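PDB 3IK2: endoglucanase A from Clostridium acetobutylicum, which probably hydrolyses internal beta-1,4-glucosidic bonds of cellulose and related glucans, as a family 44 glycoside hydrolase with a TIM-like barrel. Local coordinates for residues W66-V72 with S82-F87; K59-N64 with D112-L117. One frame throughout, in Å; residues are numbered along the deposited sequence.

Interaction 1. Residues W66-V72 with S82-F87; sequences WLTLYDV and SVYTAF
A short helix closed by a Schellman motif packs here against the first turns of helix 82-93 beside the TIM-like barrel. Residues 66-69 are helical; Tyr70 leaves helical angles (-98/8), and Asp71, at positive phi (63/38), is the C-prime residue: Val72 N bonds Leu67 O (3.1 Å) and Asp71 N bonds Thr68 O (3.1 Å). The reversal sends Val72 back toward the second helix. Closest backbone approach is Leu67 CA to Val83 CA, 5.8 Å, and no hydrogen bond crosses, so the fit is one of apolar shape. Val83 (chi1 t) is the central side chain: its CG2 lies 3.9 Å from Leu67 CD2 and 4.1 Å from Val72 CG2, while its CG1 lies 3.6 Å from Tyr70 CD1. A branched, compact valine suits this crowded spot, and Ala86 is small enough for its CB to sit 3.6 Å from Tyr70 O. Tyr70 (chi1 m, chi2 97°) brings CE2 to 3.6 Å from CD1 of Phe87 (chi1 t), their planes nearly perpendicular. Ile37 of barrel strand 34-37 touches Trp66, Tyr70, Val83 and Tyr84. The CA-to-CB bond of Tyr84 (chi1 m) points away from residues 66-72, but the side chain's end comes nearer, its hydroxyl bonded to Thr102 O. Trp66, with chi1 off-rotamer at -100° and chi2 14°, meets that hydroxyl at its ring edge, CZ3 to Tyr84 OH 3.6 Å.

Interaction 2. Residues K59-N64 with D112-L117; sequences KNESDN and DQSGPL
Two short strands, 61-63 and 115-116, run antiparallel at the protein surface. Ser62 and Gly115 form the hydrogen-bonded pair (CA-CA 4.7 Å), with Ser62 N to Gly115 O at 2.9 Å and Gly115 N to Ser62 O at 2.8 Å; Glu61 and Pro116 are the adjoining non-hydrogen-bonded pair (CA-CA 3.9 Å), where proline's lack of an NH costs nothing. Leu117 N adds a bond to Asn60 O, 3.0 Å. Gly115, at 89/-154, adopts angles that would jam a CB against the preceding carbonyl. Lys59 and Asn60 take left-handed helical angles, turning the chain just before the strand. Leu117 O accepts hydrogen bonds from two waters: water 1, 2.7 Å away, also donates to Lys59 O (2.5 Å), and water 2, likewise at 2.7 Å, accepts from Asn60 ND2 (2.6 Å). Asp112 (chi1 p) builds an Asx turn, its OD1 accepting from Ser114 N (3.0 Å) and Ser114 OG (2.6 Å). A third water donates to Asp112 OD1 (2.9 Å) and accepts from Ser62 OG (2.7 Å), whose strongest partner is Asn53. Small and polar, Ser62 leaves room for Leu117, OG to CD2 3.3 Å. Asp63 forms a salt bridge with Arg41, and Gln113 NE2 bonds Asp51 OD1. Strand 61-63 is the middle one of a three-stranded antiparallel sheet, its backbone bonded to strand 52-53 and the next residue (Asp63-Ser52, Glu61-Ala54), and it leads straight into helix 65-69.

Overall arrangement
Interaction 1 is nested along the chain within the loop that interaction 2 closes: strand 61-63 runs directly into helix 65-69, helix 82-93 follows, then barrel strand 99-103, and strand 115-116 returns to pair with the start. Their centres lie about 17 Å apart, on the same side of the chain's centre, and they touch where Leu67 CD1 packs 4.1 Å from Gln113 NE2. The buried helical contact sits against barrel strand 34-37, whereas the small antiparallel sheet lies farther out on the surface. Helix 82-93 belongs to the beta-alpha-beta crossover between parallel strands 34-37 and 99-103, as do residues 59-72; residues 112-117 follow strand 99-103, so the small sheet ties the excursions before and after that strand together.

Interaction 1. Residues W66-V72 with S82-F87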
ATOM      1  N   TRP A  66       5.960  20.216  -0.897  1.00  7.66           N
ATOM      2  CA  TRP A  66       4.704  19.605  -1.323  1.00  7.70           C
ATOM      3  C   TRP A  66       3.944  20.433  -2.393  1.00  7.78           C
ATOM      4  O   TRP A  66       3.320  19.850  -3.290  1.00  7.88           O
ATOM      5  CB  TRP A  66       3.839  19.144  -0.122  1.00  6.55           C
ATOM      6  CG  TRP A  66       3.982  17.642   0.132  1.00  7.03           C
ATOM      7  CD1 TRP A  66       4.949  16.818  -0.392  1.00  6.57           C
ATOM      8  CD2 TRP A  66       3.159  16.805   0.977  1.00  4.91           C
ATOM      9  NE1 TRP A  66       4.767  15.531   0.056  1.00  6.26           N
ATOM     10  CE2 TRP A  66       3.684  15.492   0.899  1.00  4.75           C
ATOM     11  CE3 TRP A  66       2.042  17.042   1.797  1.00  4.77           C
ATOM     12  CZ2 TRP A  66       3.125  14.392   1.615  1.00  4.30           C
ATOM     13  CZ3 TRP A  66       1.474  15.946   2.506  1.00  5.10           C
ATOM     14  CH2 TRP A  66       2.030  14.643   2.415  1.00  6.32           C
ATOM     15  N   LEU A  67       4.036  21.763  -2.319  1.00  7.17           N
ATOM     16  CA  LEU A  67       3.529  22.633  -3.404  1.00  8.45           C
ATOM     17  C   LEU A  67       4.132  22.304  -4.780  1.00  8.89           C
ATOM     18  O   LEU A  67       3.411  22.231  -5.759  1.00  8.36           O
ATOM     19  CB  LEU A  67       3.724  24.127  -3.071  1.00  9.11           C
ATOM     20  CG  LEU A  67       2.830  24.684  -1.954  1.00  7.66           C
ATOM     21  CD1 LEU A  67       3.359  26.015  -1.449  1.00  7.32           C
ATOM     22  CD2 LEU A  67       1.411  24.874  -2.457  1.00  7.03           C
ATOM     23  N   THR A  68       5.450  22.082  -4.838  1.00  9.28           N
ATOM     24  CA  THR A  68       6.104  21.752  -6.111  1.00  9.60           C
ATOM     25  C   THR A  68       5.848  20.314  -6.573  1.00  9.17           C
ATOM     26  O   THR A  68       5.513  20.102  -7.726  1.00  9.37           O
ATOM     27  CB  THR A  68       7.644  22.124  -6.124  1.00 10.64           C
ATOM     28  OG1 THR A  68       8.383  21.280  -5.219  1.00 11.27           O
ATOM     29  CG2 THR A  68       7.836  23.589  -5.718  1.00 10.55           C
ATOM     30  N   LEU A  69       5.978  19.343  -5.661  1.00  9.21           N
ATOM     31  CA  LEU A  69       5.724  17.940  -5.931  1.00  8.87           C
ATOM     32  C   LEU A  69       4.334  17.680  -6.518  1.00  9.39           C
ATOM     33  O   LEU A  69       4.169  16.831  -7.409  1.00  9.94           O
ATOM     34  CB  LEU A  69       5.962  17.082  -4.666  1.00  8.65           C
ATOM     35  CG  LEU A  69       5.902  15.556  -4.838  1.00  8.84           C
ATOM     36  CD1 LEU A  69       7.015  15.069  -5.780  1.00  9.83           C
ATOM     37  CD2 LEU A  69       5.916  14.766  -3.505  1.00 10.35           C
ATOM     38  N   TYR A  70       3.339  18.383  -6.018  1.00  9.91           N
ATOM     39  CA  TYR A  70       1.954  18.166  -6.466  1.00 10.78           C
ATOM     40  C   TYR A  70       1.506  19.177  -7.529  1.00 12.29           C
ATOM     41  O   TYR A  70       0.338  19.208  -7.912  1.00 13.70           O
ATOM     42  CB  TYR A  70       1.005  18.057  -5.255  1.00  8.86           C
ATOM     43  CG  TYR A  70       1.281  16.773  -4.494  1.00  7.75           C
ATOM     44  CD1 TYR A  70       2.089  16.758  -3.365  1.00  5.04           C
ATOM     45  CD2 TYR A  70       0.779  15.555  -4.954  1.00  7.19           C
ATOM     46  CE1 TYR A  70       2.377  15.537  -2.693  1.00  6.82           C
ATOM     47  CE2 TYR A  70       1.071  14.331  -4.297  1.00  7.21           C
ATOM     48  CZ  TYR A  70       1.874  14.334  -3.178  1.00  7.17           C
ATOM     49  OH  TYR A  70       2.141  13.138  -2.545  1.00  7.05           O
ATOM     50  N   ASP A  71       2.456  19.982  -8.024  1.00 14.34           N
ATOM     51  CA  ASP A  71       2.242  20.800  -9.225  1.00 16.06           C
ATOM     52  C   ASP A  71       1.131  21.829  -9.024  1.00 16.43           C
ATOM     53  O   ASP A  71       0.342  22.104  -9.931  1.00 16.76           O
ATOM     54  CB  ASP A  71       1.930  19.897 -10.422  1.00 16.71           C
ATOM     55  CG  ASP A  71       3.062  18.941 -10.739  1.00 20.51           C
ATOM     56  OD1 ASP A  71       4.214  19.410 -10.865  1.00 26.04           O
ATOM     57  OD2 ASP A  71       2.821  17.716 -10.881  1.00 27.56           O
ATOM     58  N   VAL A  72       1.089  22.378  -7.812  1.00 16.49           N
ATOM     59  CA  VAL A  72       0.175  23.444  -7.436  1.00 15.90           C
ATOM     60  C   VAL A  72       0.640  24.705  -8.171  1.00 16.24           C
ATOM     61  O   VAL A  72       1.815  25.054  -8.076  1.00 16.62           O
ATOM     62  CB  VAL A  72       0.235  23.681  -5.900  1.00 15.51           C
ATOM     63  CG1 VAL A  72      -0.714  24.782  -5.472  1.00 14.00           C
ATOM     64  CG2 VAL A  72      -0.036  22.378  -5.133  1.00 14.14           C
ATOM     65  N   SER A  82      -4.443  23.328  -1.025  1.00  8.30           N
ATOM     66  CA  SER A  82      -4.184  23.302  -2.473  1.00  7.97           C
ATOM     67  C   SER A  82      -3.347  22.085  -2.919  1.00  7.61           C
ATOM     68  O   SER A  82      -3.516  21.591  -4.034  1.00  8.04           O
ATOM     69  CB  SER A  82      -3.562  24.626  -2.960  1.00  7.55           C
ATOM     70  OG  SER A  82      -2.199  24.738  -2.576  1.00  9.15           O
ATOM     71  N   VAL A  83      -2.459  21.608  -2.050  1.00  6.71           N
ATOM     72  CA  VAL A  83      -1.690  20.409  -2.318  1.00  6.03           C
ATOM     73  C   VAL A  83      -2.636  19.188  -2.450  1.00  6.21           C
ATOM     74  O   VAL A  83      -2.543  18.411  -3.409  1.00  6.14           O
ATOM     75  CB  VAL A  83      -0.596  20.188  -1.214  1.00  6.23           C
ATOM     76  CG1 VAL A  83       0.002  18.762  -1.259  1.00  5.92           C
ATOM     77  CG2 VAL A  83       0.528  21.272  -1.272  1.00  3.94           C
ATOM     78  N   TYR A  84      -3.540  19.038  -1.479  1.00  6.65           N
ATOM     79  CA  TYR A  84      -4.527  17.936  -1.436  1.00  6.10           C
ATOM     80  C   TYR A  84      -5.609  18.061  -2.516  1.00  6.28           C
ATOM     81  O   TYR A  84      -6.061  17.055  -3.075  1.00  6.17           O
ATOM     82  CB  TYR A  84      -5.158  17.823  -0.039  1.00  5.95           C
ATOM     83  CG  TYR A  84      -4.247  17.189   1.010  1.00  7.14           C
ATOM     84  CD1 TYR A  84      -4.731  16.202   1.862  1.00  7.01           C
ATOM     85  CD2 TYR A  84      -2.914  17.579   1.149  1.00  5.27           C
ATOM     86  CE1 TYR A  84      -3.927  15.629   2.826  1.00  5.35           C
ATOM     87  CE2 TYR A  84      -2.094  16.998   2.096  1.00  4.66           C
ATOM     88  CZ  TYR A  84      -2.613  16.026   2.937  1.00  5.69           C
ATOM     89  OH  TYR A  84      -1.821  15.459   3.901  1.00  6.10           O
ATOM     90  N   THR A  85      -6.047  19.282  -2.808  1.00  6.39           N
ATOM     91  CA  THR A  85      -6.994  19.436  -3.904  1.00  6.75           C
ATOM     92  C   THR A  85      -6.342  19.208  -5.289  1.00  7.18           C
ATOM     93  O   THR A  85      -6.938  18.579  -6.165  1.00  7.87           O
ATOM     94  CB  THR A  85      -7.905  20.705  -3.759  1.00  7.11           C
ATOM     95  OG1 THR A  85      -7.135  21.903  -3.880  1.00  7.43           O
ATOM     96  CG2 THR A  85      -8.606  20.707  -2.381  1.00  2.78           C
ATOM     97  N   ALA A  86      -5.094  19.618  -5.479  1.00  7.83           N
ATOM     98  CA  ALA A  86      -4.407  19.257  -6.731  1.00  7.65           C
ATOM     99  C   ALA A  86      -4.328  17.721  -6.831  1.00  7.62           C
ATOM    100  O   ALA A  86      -4.665  17.142  -7.863  1.00  7.07           O
ATOM    101  CB  ALA A  86      -3.006  19.881  -6.804  1.00  7.65           C
ATOM    102  N   PHE A  87      -3.882  17.087  -5.742  1.00  7.11           N
ATOM    103  CA  PHE A  87      -3.830  15.625  -5.643  1.00  7.14           C
ATOM    104  C   PHE A  87      -5.169  14.930  -5.966  1.00  6.80           C
ATOM    105  O   PHE A  87      -5.236  14.110  -6.882  1.00  6.92           O
ATOM    106  CB  PHE A  87      -3.289  15.175  -4.278  1.00  5.91           C
ATOM    107  CG  PHE A  87      -3.273  13.688  -4.107  1.00  5.84           C
ATOM    108  CD1 PHE A  87      -2.259  12.927  -4.656  1.00  5.05           C
ATOM    109  CD2 PHE A  87      -4.284  13.042  -3.374  1.00  7.25           C
ATOM    110  CE1 PHE A  87      -2.261  11.537  -4.503  1.00  6.10           C
ATOM    111  CE2 PHE A  87      -4.289  11.641  -3.232  1.00  4.29           C
ATOM    112  CZ  PHE A  87      -3.272  10.906  -3.797  1.00  4.80           C
TER

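Interaction 2. Residues K59-N64 with D112-L117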
ATOM      1  N   LYS A  59      17.354  17.513   6.410  1.00 10.08           N
ATOM      2  CA  LYS A  59      17.913  18.653   7.161  1.00 10.30           C
ATOM      3  C   LYS A  59      16.906  19.460   7.954  1.00 10.08           C
ATOM      4  O   LYS A  59      17.136  20.651   8.221  1.00  9.46           O
ATOM      5  CB  LYS A  59      18.700  19.594   6.248  1.00 10.68           C
ATOM      6  CG  LYS A  59      19.962  18.987   5.715  1.00 12.56           C
ATOM      7  CD  LYS A  59      19.907  18.788   4.231  1.00 15.33           C
ATOM      8  CE  LYS A  59      21.263  18.291   3.705  1.00 16.55           C
ATOM      9  NZ  LYS A  59      20.978  17.418   2.546  1.00 17.82           N
ATOM     10  N   ASN A  60      15.817  18.797   8.353  1.00  9.44           N
ATOM     11  CA  ASN A  60      14.737  19.430   9.095  1.00  8.68           C
ATOM     12  C   ASN A  60      14.304  20.669   8.350  1.00  8.31           C
ATOM     13  O   ASN A  60      14.068  21.696   8.958  1.00  7.73           O
ATOM     14  CB  ASN A  60      15.220  19.804  10.485  1.00  8.61           C
ATOM     15  CG  ASN A  60      15.321  18.620  11.401  1.00  8.68           C
ATOM     16  OD1 ASN A  60      14.489  17.725  11.356  1.00  9.61           O
ATOM     17  ND2 ASN A  60      16.334  18.619  12.272  1.00  8.38           N
ATOM     18  N   GLU A  61      14.234  20.569   7.023  1.00  8.41           N
ATOM     19  CA  GLU A  61      13.938  21.740   6.182  1.00  8.71           C
ATOM     20  C   GLU A  61      12.438  22.042   6.044  1.00  9.14           C
ATOM     21  O   GLU A  61      11.626  21.162   5.663  1.00  8.03           O
ATOM     22  CB  GLU A  61      14.571  21.568   4.807  1.00  8.49           C
ATOM     23  CG  GLU A  61      14.401  22.765   3.891  1.00 10.65           C
ATOM     24  CD  GLU A  61      15.048  22.534   2.554  1.00 12.85           C
ATOM     25  OE1 GLU A  61      16.275  22.696   2.485  1.00 13.92           O
ATOM     26  OE2 GLU A  61      14.329  22.167   1.590  1.00 12.90           O
ATOM     27  N   SER A  62      12.097  23.290   6.357  1.00  8.69           N
ATOM     28  CA  SER A  62      10.749  23.807   6.172  1.00  8.97           C
ATOM     29  C   SER A  62      10.699  24.559   4.851  1.00  9.16           C
ATOM     30  O   SER A  62      11.492  25.481   4.607  1.00  7.66           O
ATOM     31  CB  SER A  62      10.368  24.737   7.316  1.00  8.88           C
ATOM     32  OG  SER A  62       9.961  23.989   8.436  1.00  8.93           O
ATOM     33  N   ASP A  63       9.756  24.168   4.000  1.00  8.74           N
ATOM     34  CA  ASP A  63       9.808  24.601   2.624  1.00  9.12           C
ATOM     35  C   ASP A  63       8.493  24.352   1.867  1.00  8.94           C
ATOM     36  O   ASP A  63       7.480  23.891   2.434  1.00  9.79           O
ATOM     37  CB  ASP A  63      11.001  23.920   1.910  1.00  8.40           C
ATOM     38  CG  ASP A  63      10.871  22.408   1.889  1.00  9.11           C
ATOM     39  OD1 ASP A  63       9.723  21.918   2.015  1.00  8.95           O
ATOM     40  OD2 ASP A  63      11.899  21.708   1.759  1.00  8.27           O
ATOM     41  N   ASN A  64       8.530  24.646   0.578  1.00  8.12           N
ATOM     42  CA  ASN A  64       7.365  24.519  -0.286  1.00  8.96           C
ATOM     43  C   ASN A  64       7.370  23.180  -1.054  1.00  8.28           C
ATOM     44  O   ASN A  64       6.742  23.070  -2.094  1.00  8.38           O
ATOM     45  CB  ASN A  64       7.345  25.673  -1.299  1.00  9.18           C
ATOM     46  CG  ASN A  64       8.519  25.593  -2.310  1.00 10.22           C
ATOM     47  OD1 ASN A  64       9.378  24.717  -2.225  1.00  9.94           O
ATOM     48  ND2 ASN A  64       8.539  26.507  -3.263  1.00 12.81           N
ATOM     49  N   ASP A 112       6.357  28.039   8.469  1.00 12.48           N
ATOM     50  CA  ASP A 112       6.980  28.856   7.411  1.00 13.42           C
ATOM     51  C   ASP A 112       7.751  28.029   6.381  1.00 13.25           C
ATOM     52  O   ASP A 112       7.609  26.804   6.324  1.00 13.84           O
ATOM     53  CB  ASP A 112       7.835  30.010   7.995  1.00 12.92           C
ATOM     54  CG  ASP A 112       8.970  29.518   8.937  1.00 15.11           C
ATOM     55  OD1 ASP A 112       9.669  28.527   8.632  1.00 11.43           O
ATOM     56  OD2 ASP A 112       9.167  30.166  10.001  1.00 18.74           O
ATOM     57  N   GLN A 113       8.521  28.716   5.542  1.00 12.74           N
ATOM     58  CA  GLN A 113       9.402  28.071   4.579  1.00 12.30           C
ATOM     59  C   GLN A 113      10.811  28.568   4.788  1.00 12.14           C
ATOM     60  O   GLN A 113      11.490  28.888   3.816  1.00 11.95           O
ATOM     61  CB  GLN A 113       8.980  28.385   3.144  1.00 11.66           C
ATOM     62  CG  GLN A 113       7.634  27.800   2.770  1.00 12.62           C
ATOM     63  CD  GLN A 113       7.183  28.190   1.367  1.00 13.35           C
ATOM     64  OE1 GLN A 113       7.986  28.673   0.546  1.00 13.58           O
ATOM     65  NE2 GLN A 113       5.901  27.936   1.068  1.00 11.33           N
ATOM     66  N   SER A 114      11.254  28.614   6.040  1.00 12.15           N
ATOM     67  CA  SER A 114      12.551  29.223   6.375  1.00 13.29           C
ATOM     68  C   SER A 114      13.752  28.317   6.153  1.00 13.27           C
ATOM     69  O   SER A 114      14.855  28.710   6.473  1.00 14.03           O
ATOM     70  CB  SER A 114      12.576  29.812   7.796  1.00 12.36           C
ATOM     71  OG  SER A 114      12.212  28.845   8.775  1.00 14.93           O
ATOM     72  N   GLY A 115      13.546  27.124   5.596  1.00 13.41           N
ATOM     73  CA  GLY A 115      14.661  26.252   5.239  1.00 13.31           C
ATOM     74  C   GLY A 115      15.100  25.307   6.359  1.00 13.91           C
ATOM     75  O   GLY A 115      14.301  24.974   7.232  1.00 13.90           O
ATOM     76  N   PRO A 116      16.377  24.874   6.348  1.00 14.48           N
ATOM     77  CA  PRO A 116      16.844  23.959   7.405  1.00 14.97           C
ATOM     78  C   PRO A 116      16.673  24.567   8.791  1.00 15.59           C
ATOM     79  O   PRO A 116      17.083  25.703   9.011  1.00 16.61           O
ATOM     80  CB  PRO A 116      18.326  23.737   7.076  1.00 14.66           C
ATOM     81  CG  PRO A 116      18.473  24.088   5.643  1.00 14.28           C
ATOM     82  CD  PRO A 116      17.446  25.180   5.375  1.00 14.42           C
ATOM     83  N   LEU A 117      16.020  23.838   9.697  1.00 15.62           N
ATOM     84  CA  LEU A 117      15.792  24.320  11.059  1.00 15.69           C
ATOM     85  C   LEU A 117      16.911  23.870  11.986  1.00 16.30           C
ATOM     86  O   LEU A 117      17.568  22.838  11.751  1.00 15.89           O
ATOM     87  CB  LEU A 117      14.435  23.834  11.571  1.00 15.71           C
ATOM     88  CG  LEU A 117      13.140  24.636  11.317  1.00 16.13           C
ATOM     89  CD1 LEU A 117      13.221  25.810  10.312  1.00 15.99           C
ATOM     90  CD2 LEU A 117      12.019  23.772  10.981  1.00 15.09           C
TER
HETATM   91  O   HOH W   1      18.889  21.629   9.682  1.00 17.11           O
HETATM   92  O   HOH W   2      18.011  20.469  13.013  1.00 14.07           O
HETATM   93  O   HOH W   3       8.687  25.978   9.722  1.00 13.80           O